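Local coordinates for membrane-bound protease PH1510 (Pyrococcus horikoshii, PDB 6M4B), which cleaves proteins, preferentially near hydrophobic or aromatic residues, and degrades casein and a stomatin homolog in vitro, here as its N-terminal serine protease domain, at residues S21-Y24 with D25-D28; R29-T32 with I33-D37; Y128-A131 with Y132-L136; A144-A147 with E148-I151. The protein carries 1 engineered substitution. One frame throughout, in Å; residues are numbered along the deposited sequence.

Contact 1 of 4, residues S21-Y24 with D25-D28; sequences SYTY and DQFD
With CG of Tyr22 trans to its own backbone N (chi1 178°) and CG of Gln26 turned back beside its backbone N (chi1 -62°), ring and side-chain amide meet one turn apart. Both lie on helix 21-36, the crossover helix of the beta-alpha-beta unit formed with strands 9-16 and 41-47 in this ClpP/crotonase-type domain. Gln26 CG makes a CH-pi contact over one face of the Tyr22 ring, 4.3 Å from its centroid and displaced toward the rim. Beyond CG the amide follows the ring at a shallow tilt of 24°, and Gln26 OE1 comes within 3.7 Å of Tyr22 CD2. Tyr24 reaches the next turn on another side of the helix. Its ring receives Asp28 CB over a face, 4.0 Å from CE2 of Tyr24, while the Asp28 carboxylate holds a salt bridge from OD1 to Arg62 on helix 53-64. Tyr24 also packs on Arg62, so ring and acid share one neighbour. Inward, Thr23 and Phe27 lie side by side against Ile15 of the sheet and Ile59. The backbone beneath is regular helix, with Asp28 N bonded to Tyr24 O at 2.8 Å. Thr23 O accepts the N-H of Phe27 almost in line and also lies in the plane of the Phe27 ring, at its edge, 3.4 Å from CD2 of Phe27.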
loop_
_atom_site.group_PDB
_atom_site.type_symbol
_atom_site.label_atom_id
_atom_site.label_comp_id
_atom_site.label_asym_id
_atom_site.label_seq_id
_atom_site.Cartn_x
_atom_site.Cartn_y
_atom_site.Cartn_z
ATOM N N SER A 21 11.240 -11.905 5.370
ATOM C CA SER A 21 11.907 -10.580 5.532
ATOM C C SER A 21 13.213 -10.508 4.761
ATOM O O SER A 21 13.625 -9.437 4.331
ATOM C CB SER A 21 12.283 -10.293 7.006
ATOM O OG SER A 21 11.536 -11.080 7.900
ATOM N N TYR A 22 13.912 -11.635 4.686
ATOM C CA TYR A 22 15.162 -11.697 3.965
ATOM C C TYR A 22 14.887 -11.492 2.471
ATOM O O TYR A 22 15.624 -10.752 1.812
ATOM C CB TYR A 22 15.913 -13.020 4.270
ATOM C CG TYR A 22 17.207 -13.137 3.502
ATOM C CD1 TYR A 22 18.268 -12.221 3.711
ATOM C CD2 TYR A 22 17.371 -14.130 2.526
ATOM C CE1 TYR A 22 19.454 -12.307 2.971
ATOM C CE2 TYR A 22 18.553 -14.228 1.792
ATOM C CZ TYR A 22 19.586 -13.322 2.014
ATOM O OH TYR A 22 20.727 -13.455 1.253
ATOM N N THR A 23 13.814 -12.099 1.946
ATOM C CA THR A 23 13.337 -11.793 0.560
ATOM C C THR A 23 13.090 -10.306 0.349
ATOM O O THR A 23 13.549 -9.747 -0.633
ATOM C CB THR A 23 12.056 -12.531 0.199
ATOM O OG1 THR A 23 12.075 -13.841 0.775
ATOM C CG2 THR A 23 11.908 -12.633 -1.304
ATOM N N TYR A 24 12.505 -9.623 1.320
ATOM C CA TYR A 24 12.471 -8.158 1.220
ATOM C C TYR A 24 13.856 -7.612 0.948
ATOM O O TYR A 24 14.021 -6.870 -0.003
ATOM C CB TYR A 24 11.828 -7.414 2.428
ATOM C CG TYR A 24 11.974 -5.908 2.281
ATOM C CD1 TYR A 24 11.145 -5.178 1.444
ATOM C CD2 TYR A 24 13.001 -5.212 2.936
ATOM C CE1 TYR A 24 11.315 -3.790 1.281
ATOM C CE2 TYR A 24 13.174 -3.835 2.782
ATOM C CZ TYR A 24 12.330 -3.121 1.957
ATOM O OH TYR A 24 12.529 -1.743 1.802
ATOM N N ASP A 25 14.847 -7.945 1.794
ATOM C CA ASP A 25 16.237 -7.373 1.662
ATOM C C ASP A 25 16.845 -7.673 0.274
ATOM O O ASP A 25 17.512 -6.813 -0.299
ATOM C CB ASP A 25 17.221 -7.890 2.733
ATOM C CG ASP A 25 16.851 -7.488 4.136
ATOM O OD1 ASP A 25 16.350 -6.375 4.376
ATOM O OD2 ASP A 25 17.092 -8.309 5.030
ATOM N N GLN A 26 16.556 -8.859 -0.263
ATOM C CA GLN A 26 16.974 -9.215 -1.621
ATOM C C GLN A 26 16.379 -8.249 -2.677
ATOM O O GLN A 26 17.139 -7.638 -3.413
ATOM C CB GLN A 26 16.610 -10.641 -1.961
ATOM C CG GLN A 26 17.280 -11.690 -1.074
ATOM C CD GLN A 26 16.862 -13.091 -1.473
ATOM O OE1 GLN A 26 15.991 -13.707 -0.845
ATOM N NE2 GLN A 26 17.413 -13.569 -2.584
ATOM N N PHE A 27 15.047 -8.076 -2.705
ATOM C CA PHE A 27 14.397 -7.077 -3.592
ATOM C C PHE A 27 14.936 -5.704 -3.333
ATOM O O PHE A 27 15.178 -4.934 -4.280
ATOM C CB PHE A 27 12.862 -7.011 -3.399
ATOM C CG PHE A 27 12.082 -8.072 -4.126
ATOM C CD1 PHE A 27 11.555 -7.823 -5.374
ATOM C CD2 PHE A 27 11.814 -9.283 -3.548
ATOM C CE1 PHE A 27 10.780 -8.767 -6.031
ATOM C CE2 PHE A 27 11.050 -10.245 -4.206
ATOM C CZ PHE A 27 10.523 -9.974 -5.449
ATOM N N ASP A 28 15.102 -5.342 -2.062
ATOM C CA ASP A 28 15.636 -3.982 -1.788
ATOM C C ASP A 28 17.036 -3.788 -2.420
ATOM O O ASP A 28 17.320 -2.739 -3.038
ATOM C CB ASP A 28 15.694 -3.689 -0.291
ATOM C CG ASP A 28 16.113 -2.267 0.026
ATOM O OD1 ASP A 28 15.818 -1.325 -0.730
ATOM O OD2 ASP A 28 16.754 -2.065 1.088
#

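Contact 2 of 4, residues R29-T32 with I33-D37; sequences RYIT and IAEQD
Ile33 runs alongside Arg29, one turn on. Its CD1 lies over the centre of one face of the Arg29 guanidinium, 4.2 Å above the plane, and 4.1 Å from CG of Arg29. Ala34 offers only a methyl, and its CB rests 3.6 Å from Tyr30 O; on the buried side of the helix both residues pack against Ile42. This is the C-terminal half of helix 21-36, the crossover of a beta-alpha-beta unit whose strands, 9-16 and 41-47, lie beneath Tyr30 and Ala34. Glu35 folds its CG beside its backbone N (chi1 -72°), which brings that atom to 3.3 Å from Ile31 O and its carboxylate carbon CD to 4.0 Å from CG2 of Ile31. OE1 forms a salt bridge with Arg62, and OE2 accepts the backbone N-H of Lys67. With an alanine here, the N-H of Lys67 would probably be left without its acceptor, Arg62 with one acid fewer beside Asp28, and the methyl of Ile31 uncovered. Gln36 crosses Thr32, its NE2 3.5 Å from CG2 of Thr32, while OG1 of Thr32 bonds to Asp28 O and Arg62. Asp37 has left helical geometry, yet its N still bonds to Ile33 O at 3.0 Å.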
loop_
_atom_site.group_PDB
_atom_site.type_symbol
_atom_site.label_atom_id
_atom_site.label_comp_id
_atom_site.label_asym_id
_atom_site.label_seq_id
_atom_site.Cartn_x
_atom_site.Cartn_y
_atom_site.Cartn_z
ATOM N N ARG A 29 17.891 -4.793 -2.258
ATOM C CA ARG A 29 19.281 -4.677 -2.723
ATOM C C ARG A 29 19.315 -4.624 -4.248
ATOM O O ARG A 29 19.885 -3.681 -4.809
ATOM C CB ARG A 29 20.149 -5.839 -2.183
ATOM C CG ARG A 29 21.629 -5.796 -2.570
ATOM C CD ARG A 29 22.450 -6.962 -1.923
ATOM N NE ARG A 29 23.651 -7.257 -2.729
ATOM C CZ ARG A 29 23.710 -8.091 -3.778
ATOM N NH1 ARG A 29 24.869 -8.260 -4.412
ATOM N NH2 ARG A 29 22.638 -8.756 -4.206
ATOM N N TYR A 30 18.674 -5.606 -4.895
ATOM C CA TYR A 30 18.654 -5.693 -6.360
ATOM C C TYR A 30 18.047 -4.426 -7.011
ATOM O O TYR A 30 18.560 -3.887 -7.987
ATOM C CB TYR A 30 17.856 -6.913 -6.818
ATOM C CG TYR A 30 18.466 -8.269 -6.532
ATOM C CD1 TYR A 30 19.818 -8.521 -6.763
ATOM C CD2 TYR A 30 17.675 -9.332 -6.081
ATOM C CE1 TYR A 30 20.370 -9.782 -6.528
ATOM C CE2 TYR A 30 18.211 -10.596 -5.848
ATOM C CZ TYR A 30 19.571 -10.817 -6.067
ATOM O OH TYR A 30 20.129 -12.066 -5.843
ATOM N N ILE A 31 16.948 -3.943 -6.466
ATOM C CA ILE A 31 16.305 -2.756 -7.036
ATOM C C ILE A 31 17.178 -1.528 -6.784
ATOM O O ILE A 31 17.300 -0.661 -7.652
ATOM C CB ILE A 31 14.864 -2.573 -6.488
ATOM C CG1 ILE A 31 13.977 -3.731 -6.929
ATOM C CG2 ILE A 31 14.251 -1.262 -6.965
ATOM C CD1 ILE A 31 12.659 -3.854 -6.186
ATOM N N THR A 32 17.782 -1.434 -5.597
ATOM C CA THR A 32 18.623 -0.252 -5.282
ATOM C C THR A 32 19.802 -0.165 -6.255
ATOM O O THR A 32 20.074 0.897 -6.851
ATOM C CB THR A 32 19.142 -0.245 -3.817
ATOM O OG1 THR A 32 18.030 -0.361 -2.923
ATOM C CG2 THR A 32 19.846 1.064 -3.525
ATOM N N ILE A 33 20.444 -1.296 -6.473
ATOM C CA ILE A 33 21.544 -1.361 -7.436
ATOM C C ILE A 33 21.104 -0.841 -8.805
ATOM O O ILE A 33 21.699 0.077 -9.350
ATOM C CB ILE A 33 22.110 -2.792 -7.552
ATOM C CG1 ILE A 33 22.862 -3.153 -6.272
ATOM C CG2 ILE A 33 23.064 -2.888 -8.743
ATOM C CD1 ILE A 33 23.199 -4.629 -6.127
ATOM N N ALA A 34 20.026 -1.413 -9.336
ATOM C CA ALA A 34 19.532 -1.025 -10.640
ATOM C C ALA A 34 19.149 0.452 -10.711
ATOM O O ALA A 34 19.353 1.083 -11.746
ATOM C CB ALA A 34 18.338 -1.895 -11.013
ATOM N N GLU A 35 18.553 1.002 -9.647
ATOM C CA GLU A 35 18.218 2.461 -9.580
ATOM C C GLU A 35 19.512 3.317 -9.560
ATOM O O GLU A 35 19.636 4.284 -10.293
ATOM C CB GLU A 35 17.443 2.811 -8.285
ATOM C CG GLU A 35 16.001 2.338 -8.167
ATOM C CD GLU A 35 15.399 2.574 -6.775
ATOM O OE1 GLU A 35 16.096 2.410 -5.742
ATOM O OE2 GLU A 35 14.194 2.882 -6.700
ATOM N N GLN A 36 20.470 2.933 -8.722
ATOM C CA GLN A 36 21.760 3.651 -8.662
ATOM C C GLN A 36 22.475 3.693 -9.997
ATOM O O GLN A 36 23.066 4.716 -10.301
ATOM C CB GLN A 36 22.691 3.056 -7.620
ATOM C CG GLN A 36 22.403 3.597 -6.225
ATOM C CD GLN A 36 22.973 2.706 -5.130
ATOM O OE1 GLN A 36 23.702 1.739 -5.407
ATOM N NE2 GLN A 36 22.677 3.048 -3.878
ATOM N N ASP A 37 22.377 2.622 -10.805
ATOM C CA ASP A 37 22.962 2.616 -12.169
ATOM C C ASP A 37 22.051 3.201 -13.261
ATOM O O ASP A 37 22.397 3.134 -14.427
ATOM C CB ASP A 37 23.463 1.218 -12.568
ATOM C CG ASP A 37 24.414 0.586 -11.511
ATOM O OD1 ASP A 37 24.874 1.300 -10.584
ATOM O OD2 ASP A 37 24.716 -0.627 -11.609
#

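Contact 3 of 4, residues Y128-A131 with Y132-L136; sequences YFIA and YIKSL
Tyr128 O accepts the N-H of Tyr132 at 2.9 Å, and CB of Tyr132 settles 3.6 Å from the same oxygen. Phe129 O takes the N-H of Ile133 more directly (168°). Ile133 turns CG1 trans to its backbone N (chi1 -152°), which leaves its CG2 3.7 Å from Phe129 O. The Phe129 ring itself packs on Ala53, a substrate-binding residue, and on Met57 of helix 53-64. All of this belongs to helix 123-139, which carries the general base/acid Lys124 of the ClpP-like domain near its start and packs on helices 53-64 and 84-90. Ile130 lies side by side with Lys134, its CG2 3.8 Å from CD of Lys134; that chain then bends and carries NZ into a salt bridge with Glu148. Ala131 O receives the N-H of Ser135, and CB of Ser135 packs 3.4 Å from this oxygen. OG of Ser135 turns back along the helix to donate to Tyr132 O at 2.5 Å, an acceptor already used by Leu136 N. Without that hydroxyl, as with an alanine here, Tyr132 O would probably rely on Leu136 N alone of these two donors. Ser135 also meets Ser135 of the second subunit, and Ala131 packs on Gln138 of the second subunit.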
loop_
_atom_site.group_PDB
_atom_site.type_symbol
_atom_site.label_atom_id
_atom_site.label_comp_id
_atom_site.label_asym_id
_atom_site.label_seq_id
_atom_site.Cartn_x
_atom_site.Cartn_y
_atom_site.Cartn_z
ATOM N N TYR A 128 -10.044 -8.047 3.932
ATOM C CA TYR A 128 -8.937 -7.145 3.894
ATOM C C TYR A 128 -7.975 -7.462 2.710
ATOM O O TYR A 128 -7.570 -6.564 1.969
ATOM C CB TYR A 128 -8.213 -7.191 5.228
ATOM C CG TYR A 128 -6.991 -6.353 5.254
ATOM C CD1 TYR A 128 -5.768 -6.873 4.798
ATOM C CD2 TYR A 128 -7.023 -5.062 5.694
ATOM C CE1 TYR A 128 -4.643 -6.086 4.758
ATOM C CE2 TYR A 128 -5.876 -4.254 5.676
ATOM C CZ TYR A 128 -4.703 -4.765 5.202
ATOM O OH TYR A 128 -3.557 -4.009 5.239
ATOM N N PHE A 129 -7.663 -8.734 2.553
ATOM C CA PHE A 129 -6.815 -9.210 1.487
ATOM C C PHE A 129 -7.452 -9.083 0.138
ATOM O O PHE A 129 -6.771 -8.684 -0.815
ATOM C CB PHE A 129 -6.281 -10.634 1.753
ATOM C CG PHE A 129 -5.088 -10.637 2.647
ATOM C CD1 PHE A 129 -3.885 -10.096 2.192
ATOM C CD2 PHE A 129 -5.193 -10.979 3.992
ATOM C CE1 PHE A 129 -2.785 -9.993 3.039
ATOM C CE2 PHE A 129 -4.099 -10.871 4.846
ATOM C CZ PHE A 129 -2.895 -10.383 4.368
ATOM N N ILE A 130 -8.755 -9.301 0.078
ATOM C CA ILE A 130 -9.517 -9.057 -1.138
ATOM C C ILE A 130 -9.455 -7.578 -1.507
ATOM O O ILE A 130 -9.150 -7.254 -2.653
ATOM C CB ILE A 130 -10.977 -9.505 -1.016
ATOM C CG1 ILE A 130 -11.049 -11.042 -0.924
ATOM C CG2 ILE A 130 -11.798 -9.027 -2.187
ATOM C CD1 ILE A 130 -12.422 -11.600 -0.552
ATOM N N ALA A 131 -9.696 -6.677 -0.558
ATOM C CA ALA A 131 -9.578 -5.265 -0.873
ATOM C C ALA A 131 -8.145 -4.936 -1.361
ATOM O O ALA A 131 -7.990 -4.185 -2.330
ATOM C CB ALA A 131 -9.947 -4.406 0.314
ATOM N N TYR A 132 -7.122 -5.515 -0.734
ATOM C CA TYR A 132 -5.738 -5.207 -1.125
ATOM C C TYR A 132 -5.374 -5.734 -2.545
ATOM O O TYR A 132 -4.879 -4.968 -3.393
ATOM C CB TYR A 132 -4.794 -5.741 -0.112
ATOM C CG TYR A 132 -3.366 -5.433 -0.342
ATOM C CD1 TYR A 132 -2.898 -4.134 -0.250
ATOM C CD2 TYR A 132 -2.447 -6.449 -0.604
ATOM C CE1 TYR A 132 -1.577 -3.821 -0.457
ATOM C CE2 TYR A 132 -1.106 -6.160 -0.763
ATOM C CZ TYR A 132 -0.671 -4.873 -0.724
ATOM O OH TYR A 132 0.655 -4.608 -0.894
ATOM N N ILE A 133 -5.711 -6.985 -2.826
ATOM C CA ILE A 133 -5.386 -7.601 -4.117
ATOM C C ILE A 133 -6.147 -6.924 -5.270
ATOM O O ILE A 133 -5.569 -6.657 -6.324
ATOM C CB ILE A 133 -5.583 -9.125 -4.125
ATOM C CG1 ILE A 133 -4.621 -9.759 -5.144
ATOM C CG2 ILE A 133 -7.042 -9.533 -4.394
ATOM C CD1 ILE A 133 -4.659 -11.256 -5.167
ATOM N N LYS A 134 -7.379 -6.514 -5.006
ATOM C CA LYS A 134 -8.166 -5.790 -5.983
ATOM C C LYS A 134 -7.611 -4.406 -6.278
ATOM O O LYS A 134 -7.630 -3.950 -7.420
ATOM C CB LYS A 134 -9.618 -5.692 -5.562
ATOM C CG LYS A 134 -10.402 -6.970 -5.797
ATOM C CD LYS A 134 -11.825 -6.874 -5.287
ATOM C CE LYS A 134 -12.708 -5.917 -6.086
ATOM N NZ LYS A 134 -13.836 -6.608 -6.737
ATOM N N SER A 135 -7.075 -3.762 -5.264
ATOM C CA SER A 135 -6.470 -2.492 -5.421
ATOM C C SER A 135 -5.200 -2.583 -6.287
ATOM O O SER A 135 -5.011 -1.712 -7.102
ATOM C CB SER A 135 -6.128 -1.876 -4.068
ATOM O OG SER A 135 -5.000 -2.451 -3.428
ATOM N N LEU A 136 -4.358 -3.614 -6.093
ATOM C CA LEU A 136 -3.183 -3.790 -6.922
ATOM C C LEU A 136 -3.608 -4.009 -8.392
ATOM O O LEU A 136 -3.050 -3.379 -9.277
ATOM C CB LEU A 136 -2.299 -4.931 -6.425
ATOM C CG LEU A 136 -1.789 -4.836 -4.974
ATOM C CD1 LEU A 136 -0.915 -6.027 -4.704
ATOM C CD2 LEU A 136 -1.022 -3.542 -4.789
#

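Contact 4 of 4, residues A144-A147 with E148-I151; sequences ATIA and EEFI
Ala147 and Ile146 present the backbone and side-chain surface on which the following turn, from Glu148 to Phe150, settles. CG2 of Ile146, trans to its backbone N because CG1 takes the place beside that N (chi1 -70°), reaches 3.6 Å from CE1 of Phe150 and nearly as close to CZ, an apolar contact in which the two side chains run at an angle to one another. The Phe150 ring stands over the main chain it has just left: Ile146 O lies 3.7 Å above one face, offset toward the rim, and CD2 of Phe150 comes to 3.8 Å from CA of Ala147. The other branch of Ile146 ends in CD1, 4.0 Å from OE1 of Glu149. This short helix, 144-152, follows helix 123-139 in the ClpP-like protease domain and packs against it. Phe150 packs on Cys106, a substrate-binding residue, and on Leu157, and its side chain lies about 9 Å from that of Ala83, the engineered replacement of the serine nucleophile. Glu148 fully extends, CG trans to its backbone N, away from the turn before it; its carboxylate is taken up by Lys134, while CB stays 3.4 Å from Thr145 O. Glu149 instead lies alongside Thr145, with OE2 3.9 Å from CG2 of Thr145 and CG packed on Thr145 O. Near the C-terminal end the helical pattern slackens: Phe150 N bonds to Ile146 O at a bent 142° and only weakly to Ala147 O.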
loop_
_atom_site.group_PDB
_atom_site.type_symbol
_atom_site.label_atom_id
_atom_site.label_comp_id
_atom_site.label_asym_id
_atom_site.label_seq_id
_atom_site.Cartn_x
_atom_site.Cartn_y
_atom_site.Cartn_z
ATOM N N ALA A 144 -9.438 -7.075 -11.848
ATOM C CA ALA A 144 -9.707 -7.139 -10.408
ATOM C C ALA A 144 -10.728 -8.231 -10.013
ATOM O O ALA A 144 -10.633 -8.773 -8.923
ATOM C CB ALA A 144 -10.202 -5.782 -9.932
ATOM N N THR A 145 -11.631 -8.603 -10.927
ATOM C CA THR A 145 -12.522 -9.727 -10.730
ATOM C C THR A 145 -11.720 -11.016 -10.608
ATOM O O THR A 145 -11.874 -11.767 -9.628
ATOM C CB THR A 145 -13.504 -9.826 -11.904
ATOM O OG1 THR A 145 -14.297 -8.656 -11.934
ATOM C CG2 THR A 145 -14.411 -11.054 -11.821
ATOM N N ILE A 146 -10.814 -11.246 -11.563
ATOM C CA ILE A 146 -9.935 -12.421 -11.515
ATOM C C ILE A 146 -9.045 -12.369 -10.307
ATOM O O ILE A 146 -8.869 -13.391 -9.642
ATOM C CB ILE A 146 -9.042 -12.567 -12.780
ATOM C CG1 ILE A 146 -9.920 -12.960 -13.974
ATOM C CG2 ILE A 146 -7.939 -13.610 -12.580
ATOM C CD1 ILE A 146 -10.545 -14.342 -13.896
ATOM N N ALA A 147 -8.493 -11.201 -10.015
ATOM C CA ALA A 147 -7.625 -11.067 -8.829
ATOM C C ALA A 147 -8.363 -11.488 -7.552
ATOM O O ALA A 147 -7.804 -12.175 -6.705
ATOM C CB ALA A 147 -7.077 -9.649 -8.689
ATOM N N GLU A 148 -9.608 -11.058 -7.423
ATOM C CA GLU A 148 -10.454 -11.451 -6.281
ATOM C C GLU A 148 -10.628 -12.974 -6.265
ATOM O O GLU A 148 -10.424 -13.607 -5.247
ATOM C CB GLU A 148 -11.822 -10.756 -6.336
ATOM C CG GLU A 148 -12.714 -11.152 -5.161
ATOM C CD GLU A 148 -14.045 -10.390 -5.062
ATOM O OE1 GLU A 148 -14.909 -10.853 -4.317
ATOM O OE2 GLU A 148 -14.272 -9.378 -5.722
ATOM N N GLU A 149 -10.894 -13.568 -7.423
ATOM C CA GLU A 149 -11.010 -15.019 -7.480
ATOM C C GLU A 149 -9.776 -15.792 -7.102
ATOM O O GLU A 149 -9.900 -16.923 -6.619
ATOM C CB GLU A 149 -11.550 -15.482 -8.811
ATOM C CG GLU A 149 -12.930 -14.877 -9.141
ATOM C CD GLU A 149 -13.442 -15.309 -10.497
ATOM O OE1 GLU A 149 -12.825 -16.179 -11.109
ATOM O OE2 GLU A 149 -14.485 -14.828 -10.930
ATOM N N PHE A 150 -8.584 -15.231 -7.272
ATOM C CA PHE A 150 -7.424 -15.920 -6.756
ATOM C C PHE A 150 -7.612 -16.258 -5.268
ATOM O O PHE A 150 -6.971 -17.178 -4.761
ATOM C CB PHE A 150 -6.120 -15.092 -6.864
ATOM C CG PHE A 150 -5.642 -14.787 -8.266
ATOM C CD1 PHE A 150 -5.933 -15.613 -9.348
ATOM C CD2 PHE A 150 -4.885 -13.617 -8.501
ATOM C CE1 PHE A 150 -5.470 -15.328 -10.618
ATOM C CE2 PHE A 150 -4.406 -13.322 -9.774
ATOM C CZ PHE A 150 -4.677 -14.195 -10.834
ATOM N N ILE A 151 -8.353 -15.420 -4.559
ATOM C CA ILE A 151 -8.607 -15.606 -3.152
ATOM C C ILE A 151 -9.891 -16.428 -2.984
ATOM O O ILE A 151 -9.861 -17.467 -2.342
ATOM C CB ILE A 151 -8.732 -14.246 -2.392
ATOM C CG1 ILE A 151 -7.376 -13.583 -2.264
ATOM C CG2 ILE A 151 -9.344 -14.414 -0.998
ATOM C CD1 ILE A 151 -7.406 -12.210 -1.636
#

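In the fold
From the N terminus, contacts 1 and 2 come first and adjoin: residues 21-28 and 29-37 are successive halves of helix 21-36, the crossover between strands 9-16 and 41-47, the second running out to Asp37 just beyond it. Arg62 of helix 53-64 pairs with acids from both. Contacts 3 and 4 follow much later, in series, on helices 123-139 and 144-152. Each contact is local and closes no long loop; none nests in or crosses another. Contacts 3 and 4 touch, with centres about 9 Å apart, through Ile133 on Ala147 and Phe129 on Ile151. Contacts 2 and 4 lie on opposite sides of the chain's centre, and contact 3 also faces the second subunit.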